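Local coordinates for tryptophanyl-tRNA synthetase (Pyrococcus horikoshii, PDB 3JXE) that catalyses the ATP-dependent joining of L-tryptophan to tRNA(Trp), releasing AMP and diphosphate, at the tryptophanyl-5'AMP site and the interface of chains A and B. Numbering follows the deposited sequence. Chains: chain A/B, Tryptophanyl-tRNA synthetase.

Contact 1: the tryptophanyl-5'AMP site. Residues chain A 77-81, 87, 89-90, 93, 111, 113, 116, 198, 211, 213-214, 216-217, 221, 242-244, 253-254. With TYM (tryptophanyl-5'AMP), chain C.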
loop_
_atom_site.group_PDB
_atom_site.type_symbol
_atom_site.label_atom_id
_atom_site.label_comp_id
_atom_site.label_asym_id
_atom_site.label_seq_id
_atom_site.Cartn_x
_atom_site.Cartn_y
_atom_site.Cartn_z
ATOM N N TYR A 77 2.341 4.197 20.576
ATOM C CA TYR A 77 2.814 3.713 19.287
ATOM C C TYR A 77 4.257 4.126 19.056
ATOM O O TYR A 77 4.604 5.298 19.180
ATOM C CB TYR A 77 1.905 4.198 18.146
ATOM C CG TYR A 77 2.549 4.243 16.770
ATOM C CD1 TYR A 77 3.089 3.097 16.180
ATOM C CD2 TYR A 77 2.598 5.436 16.049
ATOM C CE1 TYR A 77 3.680 3.147 14.919
ATOM C CE2 TYR A 77 3.178 5.494 14.786
ATOM C CZ TYR A 77 3.716 4.350 14.227
ATOM O OH TYR A 77 4.287 4.410 12.979
ATOM N N THR A 78 5.092 3.140 18.746
ATOM C CA THR A 78 6.464 3.376 18.313
ATOM C C THR A 78 6.823 2.306 17.283
ATOM O O THR A 78 6.036 1.390 17.045
ATOM C CB THR A 78 7.462 3.401 19.504
ATOM O OG1 THR A 78 8.707 3.967 19.077
ATOM C CG2 THR A 78 7.701 2.002 20.067
ATOM N N GLY A 79 7.994 2.426 16.665
ATOM C CA GLY A 79 8.385 1.486 15.624
ATOM C C GLY A 79 9.874 1.315 15.427
ATOM O O GLY A 79 10.686 1.929 16.125
ATOM N N ARG A 80 10.220 0.472 14.461
ATOM C CA ARG A 80 11.603 0.130 14.161
ATOM C C ARG A 80 11.741 -0.286 12.699
ATOM O O ARG A 80 10.949 -1.086 12.195
ATOM C CB ARG A 80 12.085 -0.991 15.099
ATOM C CG ARG A 80 13.300 -1.790 14.625
ATOM C CD ARG A 80 14.570 -0.951 14.578
ATOM N NE ARG A 80 15.634 -1.640 13.854
ATOM C CZ ARG A 80 16.774 -1.078 13.467
ATOM N NH1 ARG A 80 17.011 0.200 13.719
ATOM N NH2 ARG A 80 17.675 -1.797 12.814
ATOM N N GLY A 81 12.747 0.271 12.027
ATOM C CA GLY A 81 13.069 -0.108 10.658
ATOM C C GLY A 81 14.190 -1.132 10.603
ATOM O O GLY A 81 15.347 -0.791 10.852
ATOM N N HIS A 87 21.123 -1.181 17.697
ATOM C CA HIS A 87 22.083 -0.657 18.670
ATOM C C HIS A 87 21.404 0.058 19.847
ATOM O O HIS A 87 20.176 0.151 19.897
ATOM C CB HIS A 87 23.132 0.240 17.994
ATOM C CG HIS A 87 22.560 1.420 17.265
ATOM N ND1 HIS A 87 21.753 2.358 17.873
ATOM C CD2 HIS A 87 22.716 1.831 15.984
ATOM C CE1 HIS A 87 21.420 3.285 16.993
ATOM N NE2 HIS A 87 21.992 2.990 15.839
ATOM N N GLY A 89 20.982 3.134 20.734
ATOM C CA GLY A 89 20.133 4.273 20.393
ATOM C C GLY A 89 18.723 3.860 20.016
ATOM O O GLY A 89 17.754 4.505 20.414
ATOM N N HIS A 90 18.617 2.771 19.258
ATOM C CA HIS A 90 17.328 2.247 18.806
ATOM C C HIS A 90 16.448 1.735 19.945
ATOM O O HIS A 90 15.223 1.752 19.834
ATOM C CB HIS A 90 17.521 1.123 17.779
ATOM C CG HIS A 90 18.229 1.547 16.529
ATOM N ND1 HIS A 90 19.184 0.765 15.918
ATOM C CD2 HIS A 90 18.123 2.668 15.776
ATOM C CE1 HIS A 90 19.632 1.381 14.840
ATOM N NE2 HIS A 90 19.009 2.540 14.733
ATOM N N PRO A 93 13.874 4.434 22.895
ATOM C CA PRO A 93 12.440 4.688 22.735
ATOM C C PRO A 93 11.572 3.579 23.323
ATOM O O PRO A 93 10.552 3.869 23.949
ATOM C CB PRO A 93 12.262 4.742 21.216
ATOM C CG PRO A 93 13.567 5.214 20.717
ATOM C CD PRO A 93 14.591 4.583 21.614
ATOM N N GLN A 111 5.295 -0.948 15.167
ATOM C CA GLN A 111 5.375 -1.140 13.725
ATOM C C GLN A 111 6.791 -1.482 13.282
ATOM O O GLN A 111 7.733 -0.731 13.537
ATOM C CB GLN A 111 4.869 0.099 12.981
ATOM C CG GLN A 111 4.744 -0.094 11.472
ATOM C CD GLN A 111 4.503 1.203 10.728
ATOM O OE1 GLN A 111 5.078 2.244 11.057
ATOM N NE2 GLN A 111 3.655 1.145 9.707
ATOM N N THR A 113 8.837 -1.760 10.141
ATOM C CA THR A 113 8.730 -1.279 8.767
ATOM C C THR A 113 9.706 -1.985 7.828
ATOM O O THR A 113 10.627 -1.369 7.288
ATOM C CB THR A 113 8.917 0.257 8.688
ATOM O OG1 THR A 113 10.256 0.601 9.056
ATOM C CG2 THR A 113 7.939 0.976 9.615
ATOM N N GLU A 116 9.550 -0.403 4.386
ATOM C CA GLU A 116 10.335 0.821 4.266
ATOM C C GLU A 116 11.775 0.516 3.892
ATOM O O GLU A 116 12.279 1.011 2.883
ATOM C CB GLU A 116 10.313 1.610 5.575
ATOM C CG GLU A 116 11.114 2.911 5.535
ATOM C CD GLU A 116 11.329 3.535 6.908
ATOM O OE1 GLU A 116 10.899 2.942 7.922
ATOM O OE2 GLU A 116 11.933 4.627 6.975
ATOM N N GLN A 198 3.469 4.896 7.792
ATOM C CA GLN A 198 3.991 5.195 9.132
ATOM C C GLN A 198 3.010 6.018 9.970
ATOM O O GLN A 198 3.017 5.938 11.199
ATOM C CB GLN A 198 5.365 5.876 9.063
ATOM C CG GLN A 198 5.974 6.188 10.436
ATOM C CD GLN A 198 7.490 6.093 10.470
ATOM O OE1 GLN A 198 8.109 5.436 9.632
ATOM N NE2 GLN A 198 8.094 6.734 11.462
ATOM N N ILE A 211 3.482 8.996 20.889
ATOM C CA ILE A 211 4.612 8.392 20.176
ATOM C C ILE A 211 5.969 8.748 20.802
ATOM O O ILE A 211 6.486 9.850 20.585
ATOM C CB ILE A 211 4.614 8.759 18.668
ATOM C CG1 ILE A 211 3.265 8.413 18.027
ATOM C CG2 ILE A 211 5.758 8.050 17.943
ATOM C CD1 ILE A 211 3.067 8.995 16.644
ATOM N N ALA A 213 9.690 8.555 20.535
ATOM C CA ALA A 213 10.727 8.340 19.524
ATOM C C ALA A 213 11.803 9.422 19.633
ATOM O O ALA A 213 11.726 10.292 20.499
ATOM C CB ALA A 213 10.110 8.331 18.124
ATOM N N ALA A 214 12.813 9.360 18.768
ATOM C CA ALA A 214 13.787 10.447 18.679
ATOM C C ALA A 214 13.271 11.532 17.737
ATOM O O ALA A 214 12.370 11.286 16.928
ATOM C CB ALA A 214 15.151 9.930 18.229
ATOM N N ASP A 216 14.179 12.747 15.070
ATOM C CA ASP A 216 14.310 12.515 13.627
ATOM C C ASP A 216 13.043 11.972 12.961
ATOM O O ASP A 216 12.864 12.114 11.752
ATOM C CB ASP A 216 15.506 11.600 13.324
ATOM C CG ASP A 216 15.289 10.165 13.784
ATOM O OD1 ASP A 216 14.787 9.953 14.909
ATOM O OD2 ASP A 216 15.632 9.243 13.016
ATOM N N GLN A 217 12.167 11.358 13.753
ATOM C CA GLN A 217 10.945 10.749 13.224
ATOM C C GLN A 217 9.763 11.720 13.184
ATOM O O GLN A 217 8.667 11.357 12.745
ATOM C CB GLN A 217 10.578 9.496 14.028
ATOM C CG GLN A 217 11.566 8.346 13.882
ATOM C CD GLN A 217 11.720 7.883 12.446
ATOM O OE1 GLN A 217 10.751 7.486 11.800
ATOM N NE2 GLN A 217 12.946 7.931 11.942
ATOM N N TRP A 221 4.851 12.991 12.003
ATOM C CA TRP A 221 3.828 13.385 12.964
ATOM C C TRP A 221 3.257 14.766 12.659
ATOM O O TRP A 221 2.110 15.043 13.002
ATOM C CB TRP A 221 4.344 13.292 14.407
ATOM C CG TRP A 221 5.251 12.107 14.681
ATOM C CD1 TRP A 221 6.400 12.116 15.419
ATOM C CD2 TRP A 221 5.091 10.756 14.209
ATOM N NE1 TRP A 221 6.961 10.862 15.444
ATOM C CE2 TRP A 221 6.180 10.009 14.710
ATOM C CE3 TRP A 221 4.135 10.107 13.415
ATOM C CZ2 TRP A 221 6.340 8.644 14.440
ATOM C CZ3 TRP A 221 4.296 8.749 13.150
ATOM C CH2 TRP A 221 5.390 8.035 13.662
ATOM N N LYS A 242 16.629 13.005 22.412
ATOM C CA LYS A 242 17.837 13.405 21.704
ATOM C C LYS A 242 18.456 12.171 21.052
ATOM O O LYS A 242 17.865 11.087 21.068
ATOM C CB LYS A 242 18.833 14.062 22.662
ATOM C CG LYS A 242 18.425 15.445 23.143
ATOM C CD LYS A 242 19.414 15.995 24.156
ATOM C CE LYS A 242 18.983 17.368 24.649
ATOM N NZ LYS A 242 19.895 17.891 25.702
ATOM N N PHE A 243 19.638 12.336 20.471
ATOM C CA PHE A 243 20.351 11.211 19.881
ATOM C C PHE A 243 21.461 10.709 20.793
ATOM O O PHE A 243 22.073 11.484 21.531
ATOM C CB PHE A 243 20.936 11.586 18.516
ATOM C CG PHE A 243 19.907 11.984 17.500
ATOM C CD1 PHE A 243 19.874 13.283 17.006
ATOM C CD2 PHE A 243 18.974 11.064 17.033
ATOM C CE1 PHE A 243 18.927 13.658 16.060
ATOM C CE2 PHE A 243 18.021 11.432 16.091
ATOM C CZ PHE A 243 17.999 12.732 15.604
ATOM N N VAL A 244 21.701 9.402 20.742
ATOM C CA VAL A 244 22.877 8.812 21.362
ATOM C C VAL A 244 24.042 9.027 20.398
ATOM O O VAL A 244 23.989 8.567 19.256
ATOM C CB VAL A 244 22.687 7.302 21.647
ATOM C CG1 VAL A 244 23.953 6.701 22.250
ATOM C CG2 VAL A 244 21.509 7.081 22.575
ATOM N N LYS A 253 25.414 11.024 14.836
ATOM C CA LYS A 253 24.423 10.140 15.442
ATOM C C LYS A 253 24.984 8.723 15.393
ATOM O O LYS A 253 25.641 8.352 14.414
ATOM C CB LYS A 253 23.111 10.233 14.647
ATOM C CG LYS A 253 22.095 9.114 14.843
ATOM C CD LYS A 253 21.327 8.898 13.543
ATOM C CE LYS A 253 20.016 8.170 13.755
ATOM N NZ LYS A 253 20.211 6.717 14.009
ATOM N N MET A 254 24.748 7.939 16.444
ATOM C CA MET A 254 25.173 6.542 16.444
ATOM C C MET A 254 24.395 5.770 15.386
ATOM O O MET A 254 23.174 5.629 15.475
ATOM C CB MET A 254 25.008 5.897 17.820
ATOM C CG MET A 254 25.570 4.483 17.892
ATOM S SD MET A 254 25.766 3.840 19.562
ATOM C CE MET A 254 24.087 3.402 19.964
HETATM P P TYM C . 14.752 3.542 13.093
HETATM O O1P TYM C . 14.685 2.068 12.959
HETATM O O2P TYM C . 15.719 4.308 12.280
HETATM O "O5'" TYM C . 15.041 3.907 14.639
HETATM C "C5'" TYM C . 14.309 3.255 15.680
HETATM C "C4'" TYM C . 13.991 4.211 16.850
HETATM O "O4'" TYM C . 15.215 4.655 17.486
HETATM C "C1'" TYM C . 15.293 6.113 17.427
HETATM N N9 TYM C . 16.741 6.352 17.189
HETATM C C4 TYM C . 17.615 6.832 18.073
HETATM N N3 TYM C . 17.515 7.256 19.346
HETATM C C2 TYM C . 18.582 7.703 20.002
HETATM N N1 TYM C . 19.780 7.751 19.432
HETATM C C6 TYM C . 19.950 7.340 18.163
HETATM N N6 TYM C . 21.152 7.388 17.598
HETATM C C5 TYM C . 18.853 6.868 17.449
HETATM N N7 TYM C . 18.688 6.402 16.217
HETATM C C8 TYM C . 17.404 6.084 16.061
HETATM C "C2'" TYM C . 14.354 6.521 16.289
HETATM O "O2'" TYM C . 13.806 7.816 16.543
HETATM C "C3'" TYM C . 13.251 5.473 16.391
HETATM O "O3'" TYM C . 12.305 5.838 17.409
HETATM N NH3 TYM C . 11.024 4.619 10.025
HETATM C CA TYM C . 11.291 4.263 11.426
HETATM C CB TYM C . 10.419 3.073 11.823
HETATM C CG TYM C . 9.106 3.533 12.523
HETATM C CD2 TYM C . 8.965 4.308 13.671
HETATM C CE2 TYM C . 7.594 4.460 13.920
HETATM C CE3 TYM C . 9.894 4.895 14.529
HETATM C CD1 TYM C . 7.850 3.243 12.116
HETATM N NE1 TYM C . 6.902 3.818 12.982
HETATM C CZ2 TYM C . 7.162 5.195 15.018
HETATM C CZ3 TYM C . 9.456 5.635 15.629
HETATM C CH2 TYM C . 8.089 5.784 15.875
HETATM C C TYM C . 12.766 3.889 11.602
HETATM O O TYM C . 13.398 3.399 10.666
HETATM O OPP TYM C . 13.267 4.154 12.854
#
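The α-amino group of TYM, atom NH3, is gripped by hydrogen bonds to A:Glu116 OE1 and A:Gln198 OE1, with a longer one to A:Glu116 OE2 at 3.2 Å. TYM NH3 donates to the syn lone pair of A:Glu116 OE1 at 2.7 Å. TYM NH3 also donates to A:Gln198 OE1 in the amide carbonyl plane, at 3.1 Å. A:Glu116 reaches in extended, CG anti to the backbone N (chi1 180°). A:Thr113 OG1 binds the anti lone pair of the same OE1 and steadies the carboxylate. A:Gln198 NE2 donates to A:Gln217 OE1 at 2.8 Å, which would hold the amide in this orientation. That amide lies over one indole face; A:Gly79 CA sits on the other. The indole TYM NE1 donates to A:Tyr77 OH at 2.7 Å. This probably helps to recognise the indole N-H. The ring of A:Tyr77 stands edge-to-face to the indole of TYM (planes 86°).

At the nucleotide end, A:Val244 N points almost straight at adenine TYM N1 (2.9 Å, 177° at H). A:Lys253 NZ bonds TYM N7 at 2.7 Å. The ribose 2'-hydroxyl O2' accepts from A:Ala214 N and donates to A:Asp216 OD1. A:Gly81 N bonds phosphate TYM O1P at 2.8 Å.

TYM, the reaction intermediate, is partly occupied and almost wholly buried. It lies in the Rossmann fold, lined by strands 75-80 and 209-214. The HIGH motif at the start of helix 88-104 and A:Lys253 of the KMSKS region flank the nucleotide.

Contact 2: the interface of chains A and B. Residues chain A 169-174, 177, 192-193, 196; chain B 119, 187-190, 192.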
loop_
_atom_site.group_PDB
_atom_site.type_symbol
_atom_site.label_atom_id
_atom_site.label_comp_id
_atom_site.label_asym_id
_atom_site.label_seq_id
_atom_site.Cartn_x
_atom_site.Cartn_y
_atom_site.Cartn_z
ATOM N N ALA A 169 -3.498 8.876 2.578
ATOM C CA ALA A 169 -2.806 8.838 1.288
ATOM C C ALA A 169 -3.534 9.658 0.223
ATOM O O ALA A 169 -2.951 10.013 -0.803
ATOM C CB ALA A 169 -2.625 7.403 0.823
ATOM N N LYS A 170 -4.811 9.940 0.474
ATOM C CA LYS A 170 -5.610 10.811 -0.380
ATOM C C LYS A 170 -5.498 12.255 0.093
ATOM O O LYS A 170 -5.649 13.181 -0.697
ATOM C CB LYS A 170 -7.074 10.373 -0.369
ATOM C CG LYS A 170 -7.951 11.068 -1.398
ATOM C CD LYS A 170 -9.409 10.714 -1.193
ATOM C CE LYS A 170 -10.319 11.578 -2.043
ATOM N NZ LYS A 170 -11.720 11.083 -1.994
ATOM N N LYS A 171 -5.242 12.436 1.386
ATOM C CA LYS A 171 -5.081 13.765 1.968
ATOM C C LYS A 171 -3.713 14.352 1.651
ATOM O O LYS A 171 -3.617 15.503 1.220
ATOM C CB LYS A 171 -5.298 13.731 3.484
ATOM C CG LYS A 171 -6.745 13.540 3.909
ATOM C CD LYS A 171 -7.526 14.843 3.856
ATOM C CE LYS A 171 -8.976 14.636 4.251
ATOM N NZ LYS A 171 -9.674 15.939 4.418
ATOM N N ILE A 172 -2.659 13.561 1.860
ATOM C CA ILE A 172 -1.293 14.044 1.647
ATOM C C ILE A 172 -1.023 14.294 0.168
ATOM O O ILE A 172 -0.885 13.368 -0.638
ATOM C CB ILE A 172 -0.199 13.136 2.281
ATOM C CG1 ILE A 172 -0.363 13.080 3.803
ATOM C CG2 ILE A 172 1.194 13.661 1.940
ATOM C CD1 ILE A 172 0.544 12.075 4.494
ATOM N N ASN A 173 -0.987 15.578 -0.159
ATOM C CA ASN A 173 -0.598 16.065 -1.466
ATOM C C ASN A 173 0.855 15.698 -1.753
ATOM O O ASN A 173 1.674 15.599 -0.838
ATOM C CB ASN A 173 -0.786 17.583 -1.493
ATOM C CG ASN A 173 -0.339 18.209 -2.790
ATOM O OD1 ASN A 173 -0.414 17.592 -3.855
ATOM N ND2 ASN A 173 0.123 19.450 -2.712
ATOM N N PHE A 174 1.175 15.486 -3.022
ATOM C CA PHE A 174 2.531 15.106 -3.390
ATOM C C PHE A 174 3.541 16.250 -3.267
ATOM O O PHE A 174 4.704 16.026 -2.920
ATOM C CB PHE A 174 2.573 14.521 -4.794
ATOM C CG PHE A 174 3.951 14.297 -5.289
ATOM C CD1 PHE A 174 4.440 15.024 -6.357
ATOM C CD2 PHE A 174 4.785 13.385 -4.647
ATOM C CE1 PHE A 174 5.725 14.831 -6.793
ATOM C CE2 PHE A 174 6.074 13.181 -5.078
ATOM C CZ PHE A 174 6.548 13.902 -6.148
ATOM N N ALA A 177 4.606 16.225 0.175
ATOM C CA ALA A 177 5.442 15.062 0.464
ATOM C C ALA A 177 6.914 15.384 0.196
ATOM O O ALA A 177 7.772 15.144 1.049
ATOM C CB ALA A 177 4.991 13.862 -0.349
ATOM N N ILE A 192 7.550 7.292 -1.861
ATOM C CA ILE A 192 6.631 8.428 -1.776
ATOM C C ILE A 192 5.352 8.080 -1.013
ATOM O O ILE A 192 4.798 8.919 -0.299
ATOM C CB ILE A 192 6.305 8.980 -3.187
ATOM C CG1 ILE A 192 7.564 9.593 -3.808
ATOM C CG2 ILE A 192 5.169 10.007 -3.141
ATOM C CD1 ILE A 192 7.475 9.815 -5.293
ATOM N N PHE A 193 4.899 6.839 -1.159
ATOM C CA PHE A 193 3.688 6.375 -0.489
ATOM C C PHE A 193 3.904 6.096 0.994
ATOM O O PHE A 193 2.987 6.273 1.795
ATOM C CB PHE A 193 3.150 5.123 -1.178
ATOM C CG PHE A 193 1.903 4.560 -0.544
ATOM C CD1 PHE A 193 1.961 3.402 0.225
ATOM C CD2 PHE A 193 0.672 5.182 -0.721
ATOM C CE1 PHE A 193 0.814 2.876 0.810
ATOM C CE2 PHE A 193 -0.479 4.660 -0.141
ATOM C CZ PHE A 193 -0.407 3.508 0.629
ATOM N N ALA A 196 2.371 7.542 4.443
ATOM C CA ALA A 196 1.001 7.151 4.772
ATOM C C ALA A 196 0.977 5.904 5.661
ATOM O O ALA A 196 0.146 5.798 6.566
ATOM C CB ALA A 196 0.191 6.923 3.507
ATOM N N LEU B 119 -9.208 7.203 -3.954
ATOM C CA LEU B 119 -8.075 8.120 -4.090
ATOM C C LEU B 119 -8.220 9.089 -5.267
ATOM O O LEU B 119 -7.929 10.280 -5.133
ATOM C CB LEU B 119 -6.759 7.341 -4.215
ATOM C CG LEU B 119 -6.274 6.483 -3.042
ATOM C CD1 LEU B 119 -5.273 5.455 -3.533
ATOM C CD2 LEU B 119 -5.677 7.327 -1.925
ATOM N N SER B 187 -0.919 15.653 -7.437
ATOM C CA SER B 187 -1.398 14.289 -7.217
ATOM C C SER B 187 -1.269 13.905 -5.747
ATOM O O SER B 187 -0.444 14.463 -5.024
ATOM C CB SER B 187 -0.623 13.296 -8.082
ATOM O OG SER B 187 -0.711 13.636 -9.454
ATOM N N LYS B 188 -2.093 12.966 -5.297
ATOM C CA LYS B 188 -2.004 12.497 -3.921
ATOM C C LYS B 188 -1.036 11.317 -3.901
ATOM O O LYS B 188 -0.945 10.569 -4.878
ATOM C CB LYS B 188 -3.380 12.103 -3.354
ATOM C CG LYS B 188 -4.622 12.789 -3.965
ATOM C CD LYS B 188 -4.542 14.318 -4.072
ATOM C CE LYS B 188 -5.474 15.030 -3.111
ATOM N NZ LYS B 188 -4.796 15.351 -1.827
ATOM N N ILE B 189 -0.304 11.158 -2.799
ATOM C CA ILE B 189 0.714 10.102 -2.702
ATOM C C ILE B 189 0.163 8.697 -2.983
ATOM O O ILE B 189 0.861 7.856 -3.551
ATOM C CB ILE B 189 1.504 10.140 -1.360
ATOM C CG1 ILE B 189 0.574 9.971 -0.153
ATOM C CG2 ILE B 189 2.309 11.433 -1.256
ATOM C CD1 ILE B 189 1.299 9.733 1.160
ATOM N N GLY B 190 -1.096 8.467 -2.606
ATOM C CA GLY B 190 -1.786 7.207 -2.879
ATOM C C GLY B 190 -2.049 6.982 -4.357
ATOM O O GLY B 190 -2.114 5.839 -4.813
ATOM N N ILE B 192 0.030 8.098 -6.747
ATOM C CA ILE B 192 1.350 7.810 -7.303
ATOM C C ILE B 192 1.780 6.367 -7.038
ATOM O O ILE B 192 2.447 5.748 -7.869
ATOM C CB ILE B 192 2.394 8.834 -6.784
ATOM C CG1 ILE B 192 2.170 10.182 -7.478
ATOM C CG2 ILE B 192 3.829 8.343 -7.004
ATOM C CD1 ILE B 192 2.856 11.346 -6.820
#
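This patch belongs to the two-fold dimer interface of a class I synthetase of the tryptophan and tyrosine group, whose members work as dimers. B:Ile189, at the start of helix 189-199, is its most buried residue. Its CG1 takes the crowded place between backbone N and carbonyl carbon (chi1 60°), which points CG1 and CD1 toward A:Ile172 and A:Ala196, and CG2 toward A:Ile192 and A:Ala177. B:Ile189 CG2 meets A:Ile192 CG2, branch to branch, at 3.7 Å, the side chains crossing obliquely. B:Ile189 CD1 lies between A:Ala196 CB, at 3.8 Å, and the side chain of A:Ile172, which it also crosses obliquely.

B:Ile192 meets A:Phe174 at about a right angle. B:Ile192 CD1 stands over one face of the ring, 3.5 Å from A:Phe174 CG and offset toward the rim. The ring reaches it with CG anti to the backbone N (chi1 172°). A:Phe193 turns CD2 of its ring toward B:Gly190 CA. B:Leu119 CD2 packs on A:Lys170 CB.

Backbone bonds fix the register. B:Ile189 N donates to A:Ile172 O at 3.1 Å, nearly along the C=O axis. A:Phe174 N donates to B:Ser187 O at 2.8 Å. These flank an antiparallel bridge of A:Asn173 with B:Lys188. B:Gly190 N approaches A:Ala169 O from above the carbonyl plane.

The chain of B:Lys188 curls back so that B:Lys188 NZ bonds A:Lys170 O in the carbonyl plane at 2.6 Å. This carbonyl lies in the last turn of helix 160-171, whose dipole may favour a charged ammonium. An alanine here would remove NZ and its bond, and would probably leave the carbonyl end of this helix less firmly tied to the partner chain.

The C-alpha centres of contact 1 and contact 2 are about 23 Å apart. Helix 189-199 joins them: in chain A its middle faces the partner through A:Ile192, A:Phe193 and A:Ala196, and its last part brings A:Gln198 to the ligand. Helix 114-120 is shared as well. It supplies A:Glu116 to contact 1, and its copy in chain B supplies B:Leu119 to contact 2. Through the two-fold, each subunit therefore uses these elements for both tasks. Dimer packing is likely to help position the tryptophan end of each site, though the structure alone does not show this.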